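Local coordinates for protein aftrax (Archaeoglobus fulgidus, PDB 3ZC0) that recognises and cleaves duplex RNA as the archaeal C3PO, a translin/TRAX-family assembly of eight chains with a magnesium site, at residues E[122-126]-E[137-141]; E[19-23]-E[66-72]; E[33-37]-E[52-56]; E[145-149]-E[174-180]. The protein carries 1 engineered substitution. One frame throughout, in Å; residues are numbered along the deposited sequence.

Interaction 1: residues E[122-126]-E[137-141]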
loop_
_atom_site.group_PDB
_atom_site.type_symbol
_atom_site.label_atom_id
_atom_site.label_comp_id
_atom_site.label_asym_id
_atom_site.label_seq_id
_atom_site.Cartn_x
_atom_site.Cartn_y
_atom_site.Cartn_z
ATOM N N LEU E 122 21.379 17.635 12.558
ATOM C CA LEU E 122 22.741 18.088 12.391
ATOM C C LEU E 122 22.925 18.658 10.985
ATOM O O LEU E 122 23.528 19.721 10.822
ATOM C CB LEU E 122 23.733 16.964 12.691
ATOM C CG LEU E 122 23.873 16.688 14.192
ATOM C CD1 LEU E 122 24.796 15.524 14.465
ATOM C CD2 LEU E 122 24.376 17.933 14.893
ATOM N N ARG E 123 22.394 17.975 9.975
ATOM C CA ARG E 123 22.468 18.523 8.622
ATOM C C ARG E 123 21.894 19.940 8.566
ATOM O O ARG E 123 22.607 20.864 8.142
ATOM C CB ARG E 123 21.807 17.635 7.565
ATOM C CG ARG E 123 21.464 18.423 6.311
ATOM C CD ARG E 123 21.248 17.565 5.086
ATOM N NE ARG E 123 20.774 18.349 3.938
ATOM C CZ ARG E 123 21.526 19.190 3.218
ATOM N NH1 ARG E 123 22.800 19.400 3.529
ATOM N NH2 ARG E 123 21.001 19.837 2.182
ATOM N N ARG E 124 20.642 20.131 9.002
ATOM C CA ARG E 124 20.091 21.509 9.012
ATOM C C ARG E 124 21.035 22.494 9.679
ATOM O O ARG E 124 21.402 23.493 9.076
ATOM C CB ARG E 124 18.737 21.623 9.706
ATOM C CG ARG E 124 17.694 20.698 9.166
ATOM C CD ARG E 124 16.338 21.073 9.700
ATOM N NE ARG E 124 15.291 20.371 8.972
ATOM C CZ ARG E 124 14.741 19.232 9.369
ATOM N NH1 ARG E 124 15.132 18.659 10.506
ATOM N NH2 ARG E 124 13.797 18.675 8.628
ATOM N N TYR E 125 21.444 22.184 10.906
ATOM C CA TYR E 125 22.346 23.044 11.659
ATOM C C TYR E 125 23.645 23.398 10.923
ATOM O O TYR E 125 24.025 24.568 10.883
ATOM C CB TYR E 125 22.666 22.402 12.999
ATOM C CG TYR E 125 23.305 23.324 14.009
ATOM C CD1 TYR E 125 22.549 24.255 14.713
ATOM C CD2 TYR E 125 24.666 23.252 14.270
ATOM C CE1 TYR E 125 23.136 25.093 15.649
ATOM C CE2 TYR E 125 25.256 24.075 15.203
ATOM C CZ TYR E 125 24.489 24.993 15.888
ATOM O OH TYR E 125 25.090 25.801 16.821
ATOM N N ALA E 126 24.317 22.400 10.345
ATOM C CA ALA E 126 25.549 22.627 9.566
ATOM C C ALA E 126 25.326 23.526 8.343
ATOM O O ALA E 126 26.165 24.359 7.978
ATOM C CB ALA E 126 26.124 21.308 9.118
ATOM N N SER E 137 32.576 25.360 12.418
ATOM C CA SER E 137 31.422 24.756 13.066
ATOM C C SER E 137 30.781 23.684 12.168
ATOM O O SER E 137 30.519 22.556 12.620
ATOM C CB SER E 137 30.417 25.844 13.449
ATOM O OG SER E 137 29.342 25.339 14.211
ATOM N N ALA E 138 30.556 24.026 10.899
ATOM C CA ALA E 138 30.010 23.067 9.950
ATOM C C ALA E 138 30.921 21.843 9.800
ATOM O O ALA E 138 30.434 20.724 9.683
ATOM C CB ALA E 138 29.770 23.719 8.624
ATOM N N GLU E 139 32.235 22.057 9.819
ATOM C CA GLU E 139 33.197 20.958 9.801
ATOM C C GLU E 139 32.970 20.013 10.976
ATOM O O GLU E 139 32.901 18.787 10.808
ATOM C CB GLU E 139 34.624 21.491 9.891
ATOM C CG GLU E 139 35.318 21.724 8.568
ATOM C CD GLU E 139 36.383 22.805 8.669
ATOM O OE1 GLU E 139 37.513 22.483 9.101
ATOM O OE2 GLU E 139 36.087 23.976 8.328
ATOM N N ARG E 140 32.879 20.579 12.176
ATOM C CA ARG E 140 32.657 19.743 13.352
ATOM C C ARG E 140 31.387 18.926 13.168
ATOM O O ARG E 140 31.399 17.707 13.326
ATOM C CB ARG E 140 32.620 20.573 14.640
ATOM C CG ARG E 140 33.973 21.209 14.977
ATOM C CD ARG E 140 33.999 21.814 16.371
ATOM N NE ARG E 140 33.044 22.912 16.522
ATOM C CZ ARG E 140 33.355 24.203 16.424
ATOM N NH1 ARG E 140 34.605 24.572 16.167
ATOM N NH2 ARG E 140 32.413 25.125 16.584
ATOM N N MET E 141 30.308 19.593 12.777
ATOM C CA MET E 141 29.059 18.888 12.520
ATOM C C MET E 141 29.226 17.734 11.550
ATOM O O MET E 141 28.764 16.632 11.815
ATOM C CB MET E 141 27.987 19.850 12.042
ATOM C CG MET E 141 27.693 20.943 13.058
ATOM S SD MET E 141 27.116 20.306 14.636
ATOM C CE MET E 141 28.616 20.253 15.611
#

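Interaction 2: residues E[19-23]-E[66-72]. With nucleotides of chain O.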
loop_
_atom_site.group_PDB
_atom_site.type_symbol
_atom_site.label_atom_id
_atom_site.label_comp_id
_atom_site.label_asym_id
_atom_site.label_seq_id
_atom_site.Cartn_x
_atom_site.Cartn_y
_atom_site.Cartn_z
ATOM N N ALA E 19 -4.417 2.935 32.727
ATOM C CA ALA E 19 -2.991 3.164 32.525
ATOM C C ALA E 19 -2.697 3.563 31.085
ATOM O O ALA E 19 -2.110 4.616 30.847
ATOM C CB ALA E 19 -2.190 1.925 32.894
ATOM N N ARG E 20 -3.116 2.726 30.132
ATOM C CA ARG E 20 -2.923 3.005 28.706
ATOM C C ARG E 20 -3.357 4.428 28.307
ATOM O O ARG E 20 -2.593 5.152 27.674
ATOM C CB ARG E 20 -3.653 1.967 27.859
ATOM C CG ARG E 20 -3.463 2.107 26.365
ATOM C CD ARG E 20 -3.694 0.769 25.707
ATOM N NE ARG E 20 -3.659 0.825 24.250
ATOM C CZ ARG E 20 -4.690 1.210 23.513
ATOM N NH1 ARG E 20 -5.808 1.593 24.130
ATOM N NH2 ARG E 20 -4.600 1.224 22.184
ATOM N N GLU E 21 -4.567 4.835 28.687
ATOM C CA GLU E 21 -5.016 6.191 28.350
ATOM C C GLU E 21 -4.059 7.253 28.882
ATOM O O GLU E 21 -3.665 8.192 28.149
ATOM C CB GLU E 21 -6.433 6.454 28.868
ATOM C CG GLU E 21 -7.516 5.652 28.164
ATOM C CD GLU E 21 -7.756 6.078 26.725
ATOM O OE1 GLU E 21 -7.411 7.224 26.349
ATOM O OE2 GLU E 21 -8.306 5.252 25.964
ATOM N N GLU E 22 -3.664 7.089 30.145
ATOM C CA GLU E 22 -2.750 8.063 30.744
ATOM C C GLU E 22 -1.384 8.095 30.060
ATOM O O GLU E 22 -0.895 9.162 29.669
ATOM C CB GLU E 22 -2.588 7.836 32.247
ATOM C CG GLU E 22 -3.328 8.864 33.106
ATOM C CD GLU E 22 -3.245 10.290 32.545
ATOM O OE1 GLU E 22 -2.126 10.884 32.528
ATOM O OE2 GLU E 22 -4.313 10.808 32.125
ATOM N N LEU E 23 -0.786 6.914 29.920
ATOM C CA LEU E 23 0.488 6.715 29.234
ATOM C C LEU E 23 0.467 7.366 27.852
ATOM O O LEU E 23 1.425 8.021 27.465
ATOM C CB LEU E 23 0.790 5.223 29.120
ATOM C CG LEU E 23 2.249 4.764 29.140
ATOM C CD1 LEU E 23 2.532 3.769 28.022
ATOM C CD2 LEU E 23 3.203 5.934 29.056
ATOM N N TYR E 66 5.241 3.656 34.388
ATOM C CA TYR E 66 4.396 2.653 33.745
ATOM C C TYR E 66 5.108 1.363 33.341
ATOM O O TYR E 66 4.549 0.547 32.617
ATOM C CB TYR E 66 3.710 3.271 32.522
ATOM C CG TYR E 66 2.684 4.315 32.885
ATOM C CD1 TYR E 66 3.062 5.626 33.114
ATOM C CD2 TYR E 66 1.344 3.985 33.027
ATOM C CE1 TYR E 66 2.136 6.581 33.452
ATOM C CE2 TYR E 66 0.407 4.941 33.372
ATOM C CZ TYR E 66 0.808 6.238 33.572
ATOM O OH TYR E 66 -0.107 7.202 33.909
ATOM N N ARG E 67 6.337 1.161 33.799
ATOM C CA ARG E 67 7.035 -0.068 33.451
ATOM C C ARG E 67 6.356 -1.234 34.187
ATOM O O ARG E 67 6.556 -2.404 33.876
ATOM C CB ARG E 67 8.546 0.033 33.734
ATOM C CG ARG E 67 9.375 -1.165 33.210
ATOM C CD ARG E 67 10.781 -0.784 32.724
ATOM N NE ARG E 67 11.654 -0.276 33.785
ATOM C CZ ARG E 67 12.050 0.994 33.897
ATOM N NH1 ARG E 67 11.650 1.898 33.011
ATOM N NH2 ARG E 67 12.849 1.361 34.893
ATOM N N GLU E 68 5.514 -0.889 35.151
ATOM C CA GLU E 68 4.686 -1.862 35.849
ATOM C C GLU E 68 3.760 -2.626 34.891
ATOM O O GLU E 68 3.215 -3.672 35.226
ATOM C CB GLU E 68 3.846 -1.135 36.902
ATOM C CG GLU E 68 2.921 -2.031 37.700
ATOM C CD GLU E 68 1.921 -1.252 38.516
ATOM O OE1 GLU E 68 2.268 -0.138 38.978
ATOM O OE2 GLU E 68 0.787 -1.759 38.687
ATOM N N TYR E 69 3.585 -2.099 33.689
ATOM C CA TYR E 69 2.640 -2.678 32.754
ATOM C C TYR E 69 3.318 -3.127 31.469
ATOM O O TYR E 69 3.051 -2.583 30.404
ATOM C CB TYR E 69 1.582 -1.642 32.424
ATOM C CG TYR E 69 0.832 -1.117 33.627
ATOM C CD1 TYR E 69 0.046 -1.958 34.405
ATOM C CD2 TYR E 69 0.883 0.232 33.962
ATOM C CE1 TYR E 69 -0.664 -1.468 35.492
ATOM C CE2 TYR E 69 0.183 0.728 35.043
ATOM C CZ TYR E 69 -0.590 -0.123 35.809
ATOM O OH TYR E 69 -1.293 0.369 36.891
ATOM N N PRO E 70 4.180 -4.146 31.555
ATOM C CA PRO E 70 5.012 -4.499 30.405
ATOM C C PRO E 70 4.184 -5.076 29.254
ATOM O O PRO E 70 4.704 -5.188 28.143
ATOM C CB PRO E 70 5.956 -5.563 30.975
ATOM C CG PRO E 70 5.767 -5.531 32.444
ATOM C CD PRO E 70 4.361 -5.105 32.651
ATOM N N GLU E 71 2.925 -5.432 29.510
ATOM C CA GLU E 71 2.018 -5.805 28.432
ATOM C C GLU E 71 1.844 -4.656 27.434
ATOM O O GLU E 71 1.585 -4.911 26.262
ATOM C CB GLU E 71 0.632 -6.190 28.963
ATOM C CG GLU E 71 0.585 -7.384 29.877
ATOM C CD GLU E 71 0.364 -6.981 31.317
ATOM O OE1 GLU E 71 1.097 -6.082 31.798
ATOM O OE2 GLU E 71 -0.548 -7.553 31.960
ATOM N N ILE E 72 1.955 -3.405 27.894
ATOM C CA ILE E 72 1.792 -2.256 27.006
ATOM C C ILE E 72 2.940 -1.252 26.963
ATOM O O ILE E 72 3.010 -0.441 26.038
ATOM C CB ILE E 72 0.516 -1.444 27.305
ATOM C CG1 ILE E 72 0.666 -0.659 28.593
ATOM C CG2 ILE E 72 -0.700 -2.328 27.335
ATOM C CD1 ILE E 72 -0.466 0.307 28.820
ATOM P P G O 9 -1.623 1.478 19.734
ATOM O OP1 G O 9 -1.735 0.916 21.109
ATOM O OP2 G O 9 -1.615 0.565 18.566
ATOM O "O5'" G O 9 -2.813 2.513 19.542
ATOM C "C5'" G O 9 -2.836 3.748 20.245
ATOM C "C4'" G O 9 -3.891 4.650 19.676
ATOM O "O4'" G O 9 -3.453 5.196 18.411
ATOM C "C3'" G O 9 -5.184 3.942 19.346
ATOM O "O3'" G O 9 -5.982 3.794 20.496
ATOM C "C2'" G O 9 -5.803 4.818 18.264
ATOM O "O2'" G O 9 -6.512 5.902 18.836
ATOM C "C1'" G O 9 -4.559 5.363 17.550
ATOM N N9 G O 9 -4.272 4.680 16.270
ATOM C C8 G O 9 -3.345 3.684 16.020
ATOM N N7 G O 9 -3.327 3.290 14.773
ATOM C C5 G O 9 -4.298 4.080 14.162
ATOM C C6 G O 9 -4.746 4.127 12.818
ATOM O O6 G O 9 -4.356 3.458 11.862
ATOM N N1 G O 9 -5.752 5.077 12.636
ATOM C C2 G O 9 -6.276 5.892 13.615
ATOM N N2 G O 9 -7.245 6.748 13.242
ATOM N N3 G O 9 -5.869 5.860 14.872
ATOM C C4 G O 9 -4.889 4.943 15.070
ATOM P P U O 10 -7.093 2.651 20.549
ATOM O OP1 U O 10 -7.525 2.498 21.969
ATOM O OP2 U O 10 -6.552 1.477 19.809
ATOM O "O5'" U O 10 -8.284 3.298 19.716
ATOM C "C5'" U O 10 -9.054 2.509 18.836
ATOM C "C4'" U O 10 -9.876 3.348 17.898
ATOM O "O4'" U O 10 -9.010 4.048 16.966
ATOM C "C3'" U O 10 -10.809 2.540 17.017
ATOM O "O3'" U O 10 -12.018 2.240 17.675
ATOM C "C2'" U O 10 -10.968 3.414 15.785
ATOM O "O2'" U O 10 -11.905 4.450 16.027
ATOM C "C1'" U O 10 -9.571 4.023 15.670
ATOM N N1 U O 10 -8.692 3.205 14.806
ATOM C C2 U O 10 -8.917 3.186 13.444
ATOM O O2 U O 10 -9.808 3.811 12.897
ATOM N N3 U O 10 -8.047 2.396 12.735
ATOM C C4 U O 10 -7.004 1.639 13.235
ATOM O O4 U O 10 -6.310 0.978 12.464
ATOM C C5 U O 10 -6.836 1.712 14.652
ATOM C C6 U O 10 -7.666 2.474 15.361
#

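Interaction 3: residues E[33-37]-E[52-56]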
loop_
_atom_site.group_PDB
_atom_site.type_symbol
_atom_site.label_atom_id
_atom_site.label_comp_id
_atom_site.label_asym_id
_atom_site.label_seq_id
_atom_site.Cartn_x
_atom_site.Cartn_y
_atom_site.Cartn_z
ATOM N N HIS E 33 7.098 18.235 23.469
ATOM C CA HIS E 33 8.181 19.035 24.034
ATOM C C HIS E 33 9.556 18.739 23.409
ATOM O O HIS E 33 10.326 19.676 23.167
ATOM C CB HIS E 33 8.235 18.932 25.557
ATOM C CG HIS E 33 7.082 19.602 26.249
ATOM N ND1 HIS E 33 6.685 20.891 25.962
ATOM C CD2 HIS E 33 6.242 19.162 27.220
ATOM C CE1 HIS E 33 5.653 21.217 26.722
ATOM N NE2 HIS E 33 5.364 20.183 27.495
ATOM N N SER E 34 9.874 17.470 23.133
ATOM C CA SER E 34 11.166 17.179 22.499
ATOM C C SER E 34 11.298 17.841 21.123
ATOM O O SER E 34 12.316 18.505 20.806
ATOM C CB SER E 34 11.376 15.685 22.348
ATOM O OG SER E 34 11.303 15.048 23.600
ATOM N N THR E 35 10.262 17.656 20.308
ATOM C CA THR E 35 10.254 18.241 18.973
ATOM C C THR E 35 10.417 19.751 19.085
ATOM O O THR E 35 11.265 20.350 18.404
ATOM C CB THR E 35 8.956 17.912 18.203
ATOM O OG1 THR E 35 8.945 16.528 17.853
ATOM C CG2 THR E 35 8.855 18.738 16.924
ATOM N N LYS E 36 9.617 20.349 19.967
ATOM C CA LYS E 36 9.640 21.789 20.171
ATOM C C LYS E 36 11.068 22.223 20.459
ATOM O O LYS E 36 11.563 23.187 19.868
ATOM C CB LYS E 36 8.719 22.197 21.324
ATOM C CG LYS E 36 7.684 23.280 20.987
ATOM C CD LYS E 36 6.313 22.669 20.704
ATOM C CE LYS E 36 5.166 23.533 21.218
ATOM N NZ LYS E 36 4.907 24.759 20.403
ATOM N N SER E 37 11.739 21.488 21.342
ATOM C CA SER E 37 13.089 21.857 21.730
ATOM C C SER E 37 14.005 21.897 20.497
ATOM O O SER E 37 14.769 22.865 20.296
ATOM C CB SER E 37 13.618 20.919 22.817
ATOM O OG SER E 37 14.283 19.817 22.247
ATOM N N GLU E 52 12.112 23.661 27.069
ATOM C CA GLU E 52 11.312 22.575 26.512
ATOM C C GLU E 52 11.921 21.186 26.756
ATOM O O GLU E 52 11.201 20.234 27.132
ATOM C CB GLU E 52 11.040 22.809 25.026
ATOM C CG GLU E 52 10.012 23.908 24.734
ATOM C CD GLU E 52 8.591 23.495 25.107
ATOM O OE1 GLU E 52 8.405 22.339 25.550
ATOM O OE2 GLU E 52 7.656 24.315 24.955
ATOM N N LEU E 53 13.237 21.072 26.564
ATOM C CA LEU E 53 13.935 19.806 26.842
ATOM C C LEU E 53 13.790 19.405 28.309
ATOM O O LEU E 53 13.652 18.213 28.636
ATOM C CB LEU E 53 15.426 19.914 26.505
ATOM C CG LEU E 53 16.090 18.704 25.836
ATOM C CD1 LEU E 53 17.589 18.767 26.025
ATOM C CD2 LEU E 53 15.529 17.371 26.303
ATOM N N LYS E 54 13.855 20.403 29.190
ATOM C CA LYS E 54 13.625 20.153 30.602
ATOM C C LYS E 54 12.238 19.525 30.778
ATOM O O LYS E 54 12.128 18.434 31.363
ATOM C CB LYS E 54 13.820 21.435 31.428
ATOM C CG LYS E 54 12.994 21.570 32.714
ATOM C CD LYS E 54 13.067 23.004 33.264
ATOM C CE LYS E 54 12.013 23.265 34.338
ATOM N NZ LYS E 54 12.416 22.760 35.678
ATOM N N LYS E 55 11.201 20.171 30.230
ATOM C CA LYS E 55 9.824 19.670 30.399
ATOM C C LYS E 55 9.698 18.217 29.938
ATOM O O LYS E 55 9.093 17.383 30.624
ATOM C CB LYS E 55 8.788 20.554 29.693
ATOM C CG LYS E 55 8.745 22.031 30.140
ATOM C CD LYS E 55 7.462 22.731 29.625
ATOM C CE LYS E 55 7.340 24.201 30.064
ATOM N NZ LYS E 55 8.224 25.135 29.284
ATOM N N ALA E 56 10.310 17.924 28.791
ATOM C CA ALA E 56 10.371 16.561 28.254
ATOM C C ALA E 56 10.990 15.547 29.219
ATOM O O ALA E 56 10.364 14.533 29.570
ATOM C CB ALA E 56 11.142 16.555 26.957
#

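Interaction 4: residues E[145-149]-E[174-180]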
loop_
_atom_site.group_PDB
_atom_site.type_symbol
_atom_site.label_atom_id
_atom_site.label_comp_id
_atom_site.label_asym_id
_atom_site.label_seq_id
_atom_site.Cartn_x
_atom_site.Cartn_y
_atom_site.Cartn_z
ATOM N N MET E 145 28.378 13.849 12.489
ATOM C CA MET E 145 27.473 13.150 11.569
ATOM C C MET E 145 28.089 11.863 11.073
ATOM O O MET E 145 27.531 10.768 11.254
ATOM C CB MET E 145 27.110 14.044 10.378
ATOM C CG MET E 145 26.125 15.156 10.751
ATOM S SD MET E 145 25.800 16.388 9.473
ATOM C CE MET E 145 25.328 15.296 8.116
ATOM N N GLU E 146 29.257 12.003 10.465
ATOM C CA GLU E 146 30.025 10.859 10.012
ATOM C C GLU E 146 30.278 9.840 11.137
ATOM O O GLU E 146 30.202 8.631 10.900
ATOM C CB GLU E 146 31.350 11.328 9.410
ATOM C CG GLU E 146 31.270 11.869 7.994
ATOM C CD GLU E 146 31.218 10.772 6.935
ATOM O OE1 GLU E 146 30.945 9.598 7.287
ATOM O OE2 GLU E 146 31.460 11.086 5.747
ATOM N N LYS E 147 30.568 10.321 12.350
ATOM C CA LYS E 147 30.869 9.433 13.474
ATOM C C LYS E 147 29.668 8.564 13.782
ATOM O O LYS E 147 29.761 7.340 13.765
ATOM C CB LYS E 147 31.269 10.218 14.722
ATOM N N ILE E 148 28.540 9.212 14.056
ATOM C CA ILE E 148 27.278 8.537 14.304
ATOM C C ILE E 148 26.987 7.522 13.216
ATOM O O ILE E 148 26.640 6.383 13.515
ATOM C CB ILE E 148 26.115 9.525 14.360
ATOM C CG1 ILE E 148 26.309 10.535 15.489
ATOM C CG2 ILE E 148 24.815 8.796 14.581
ATOM C CD1 ILE E 148 25.298 11.695 15.461
ATOM N N TYR E 149 27.135 7.914 11.956
ATOM C CA TYR E 149 26.906 6.946 10.886
ATOM C C TYR E 149 27.785 5.722 11.071
ATOM O O TYR E 149 27.281 4.595 11.118
ATOM C CB TYR E 149 27.112 7.536 9.483
ATOM C CG TYR E 149 26.771 6.537 8.380
ATOM C CD1 TYR E 149 25.448 6.307 8.011
ATOM C CD2 TYR E 149 27.767 5.809 7.724
ATOM C CE1 TYR E 149 25.128 5.386 7.016
ATOM C CE2 TYR E 149 27.453 4.888 6.726
ATOM C CZ TYR E 149 26.134 4.677 6.376
ATOM O OH TYR E 149 25.808 3.766 5.385
ATOM N N ARG E 174 22.952 8.749 5.560
ATOM C CA ARG E 174 24.054 8.712 4.605
ATOM C C ARG E 174 23.815 9.772 3.552
ATOM O O ARG E 174 24.699 10.592 3.248
ATOM C CB ARG E 174 24.127 7.352 3.925
ATOM C CG ARG E 174 25.539 6.841 3.555
ATOM C CD ARG E 174 26.600 7.926 3.490
ATOM N NE ARG E 174 27.578 7.775 4.567
ATOM C CZ ARG E 174 28.606 8.595 4.788
ATOM N NH1 ARG E 174 28.815 9.632 4.003
ATOM N NH2 ARG E 174 29.433 8.368 5.800
ATOM N N GLY E 175 22.602 9.761 3.009
ATOM C CA GLY E 175 22.213 10.774 2.038
ATOM C C GLY E 175 22.442 12.188 2.544
ATOM O O GLY E 175 23.079 13.002 1.881
ATOM N N GLY E 176 21.928 12.472 3.732
ATOM C CA GLY E 176 22.136 13.757 4.360
ATOM C C GLY E 176 23.600 14.145 4.452
ATOM O O GLY E 176 23.965 15.240 4.054
ATOM N N ILE E 177 24.435 13.254 4.976
ATOM C CA ILE E 177 25.862 13.526 5.103
ATOM C C ILE E 177 26.434 13.934 3.746
ATOM O O ILE E 177 27.110 14.949 3.631
ATOM C CB ILE E 177 26.635 12.303 5.646
ATOM C CG1 ILE E 177 26.141 11.920 7.026
ATOM C CG2 ILE E 177 28.112 12.586 5.730
ATOM C CD1 ILE E 177 26.437 10.473 7.363
ATOM N N GLU E 178 26.145 13.156 2.711
ATOM C CA GLU E 178 26.719 13.470 1.417
ATOM C C GLU E 178 26.241 14.818 0.928
ATOM O O GLU E 178 27.024 15.620 0.433
ATOM C CB GLU E 178 26.354 12.422 0.403
ATOM C CG GLU E 178 27.528 11.688 -0.089
ATOM C CD GLU E 178 28.060 10.731 0.949
ATOM O OE1 GLU E 178 27.326 9.772 1.273
ATOM O OE2 GLU E 178 29.208 10.938 1.431
ATOM N N ARG E 179 24.948 15.062 1.075
ATOM C CA ARG E 179 24.376 16.313 0.616
ATOM C C ARG E 179 25.129 17.444 1.321
ATOM O O ARG E 179 25.598 18.388 0.687
ATOM C CB ARG E 179 22.857 16.346 0.876
ATOM C CG ARG E 179 22.064 17.334 0.007
ATOM C CD ARG E 179 20.535 17.138 0.128
ATOM N NE ARG E 179 20.072 15.840 -0.369
ATOM C CZ ARG E 179 19.587 14.860 0.397
ATOM N NH1 ARG E 179 19.494 15.017 1.717
ATOM N NH2 ARG E 179 19.189 13.716 -0.155
ATOM N N THR E 180 25.305 17.301 2.627
ATOM C CA THR E 180 25.988 18.311 3.408
ATOM C C THR E 180 27.421 18.512 2.902
ATOM O O THR E 180 27.877 19.645 2.766
ATOM C CB THR E 180 25.923 17.995 4.928
ATOM O OG1 THR E 180 24.554 17.791 5.302
ATOM C CG2 THR E 180 26.485 19.149 5.761
#

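Interaction 1: residues E[122-126]-E[137-141]
Met141 of helix 135-153 reaches across to Leu122, Tyr125 and Ala126 of helix 108-132. Its sulfur has two partners. Met141 SD lies 3.6 Å from Leu122 CD2, where the two side chains cross at about a right angle. The second is a Met-aromatic contact with Tyr125. Met141 SD stands 5.0 Å from the centroid of the Tyr125 ring and 69° off the ring normal, an oblique approach. One atom back, Met141 CG comes to the ring edge in plane, 4.0 Å from Tyr125 CD2. The tyrosine serves this contact because its CG is anti to the backbone N (chi1 -166°), which brings the ring toward the opposite helix. The rest is van der Waals packing of small groups. Ala126 CB is 3.8 Å from Met141 CB, and Ala138 CB rests 3.7 Å from Ala126 O. These alanines let the backbones approach, with Ala126 CA and Ala138 CA 4.5 Å apart. No hydrogen bond crosses between the segments. The pair is an antiparallel helical hairpin, the axes of the two segments 164° apart in direction and 9.3 Å apart at closest. Leu122 follows the magnesium ligand Glu121 in sequence. It also packs on Phe90 and Ala93 of helix 73-94. Tyr125 touches Phe90 and Ile94 of that helix and His42 of helix 6-42, while Ala126 meets Thr180 of helix 166-187.

Interaction 2: residues E[19-23]-E[66-72]
Tyr66, Tyr69 and Ile72 pack on Ala19, Arg20 and Leu23 in a largely apolar contact. It holds the connection between helices 46-64 and 73-94 against the long helix 6-42. Leu23 lies over one face of the Tyr66 ring in a CH-pi contact, its CG 4.2 Å from the ring centroid and 24° off the normal. The two side chains slide past each other in opposite directions. Further along the ring, Tyr66 CE2 is 4.0 Å from Ala19 CB, and the hydroxyl end lies against Glu22 CB. Ala19 CB also sits over one face of Tyr69, 3.4 Å from Tyr69 CE2. With an alanine here in place of Tyr66, Leu23 is likely to lose the ring it lies over, and a gap would probably open beside Ala19. Ile72, the N-cap residue of helix 73-94, sets CD1 3.7 Å from Arg20 CB. Beyond CB the arginine turns outward to the RNA. Its CG is anti to the backbone N (chi1 -177°), and the chain runs extended to NE. NH1 of Arg20 donates to OP1 of U10 of chain O at 2.9 Å. Arg20 NH2 donates to U10 OP2 at 3.1 Å and to OP1 of G9 of chain O, also at 3.1 Å. The guanidinium thus bridges two successive phosphates, with the G9 oxygen near its plane. These bonds reach phosphate oxygens and no base, consistent with Arg20 gripping the RNA backbone whatever the base.

Interaction 3: residues E[33-37]-E[52-56]
Lys55 lays the start of its side chain over one face of the His33 ring. The CH-pi contact runs from Lys55 CB to the centroid of the His33 ring, 4.0 Å long and 15° off the normal. Further out, Lys55 CD comes 3.7 Å from His33 CE1. From there a bend at chi4 carries the amino group away. His33 has CG beside its own backbone N (chi1 -69°), which points the ring at helix 46-64. Glu52 bends at chi2, and its carboxylate comes to the edge of the same ring. The modelled approach there is too close to be trusted as a bond. The two helices, 6-42 and 46-64, form an antiparallel hairpin inside a predicted coiled coil. The axes of the two segments come within 7.9 Å, and small residues fill the middle. Ser37 CB is 3.9 Å from Glu52 CB, while Ala56 CB lies 3.7 Å from Ser34 OG. Both serine hydroxyls turn back to their own helix. Ser37 OG, with chi1 at 90°, donates to Ser34 O at 2.8 Å, and Ser34 OG bonds to Met30 O. Lys36 touches Glu52 CD with its CB at 4.0 Å, then bends off to a salt bridge with Glu17 of a neighbouring subunit.

Interaction 4: residues E[145-149]-E[174-180]
A salt-bridge network of Glu146, Arg174 and Glu178 joins helix 135-153 to the antiparallel helix 166-187 of the helical translin-family fold. The axes of the two segments lie 10.2 Å apart, with directions 155° apart. Arg174 NH2 donates to Glu146 OE1 in a salt bridge. A weak bond of 3.5 Å runs from Arg174 NH1 to Glu146 OE2. The carboxylate is turned 55° from the guanidinium plane. NH1 of Arg174 also donates to Glu178 OE1 at 3.1 Å, near the guanidinium plane and on the syn side of that carboxylate. The same arginine stands over one face of Tyr149 as a cation-pi pair, its CZ 4.5 Å from the Tyr149 ring centroid. Ring and guanidinium are almost perpendicular, 88° apart. Ile177 CD1 covers a guanidinium face, 3.8 Å above its centre. A leucine in place of Arg174 would probably leave both glutamates without this shared counter-charge and Tyr149 without its cation. Glu146 also pairs with Lys181. Arg124 of a neighbouring subunit packs on Tyr149 and Glu178. Deeper in, the chi3 bend of Met145 brings its CE 3.6 Å from Ile177 CG1. Met145 CE also lies 3.8 Å from Thr180 OG1. Thr180 OG1 donates to Gly176 O at 2.9 Å, from above the carbonyl plane.

How the interactions relate
From the N terminus, helix 6-42 enters two contacts. Interaction 2 holds it to the connection before helix 73-94. Interaction 3 holds it to helix 46-64 and is nested in the loop that interaction 2 closes. Interactions 1 and 4 follow in series. Interaction 1 closes the short turn between helices 108-132 and 135-153, and interaction 4 brings helix 166-187 back onto helix 135-153. These two share that helix and touch: Arg123 probably bonds to Thr180, and Leu122 packs on Met145. Interaction 2 lies across the chain's centre from both, about 38 Å from interaction 1 between centres. The magnesium ligands Glu86 and Glu121 belong to helices 73-94 and 108-132.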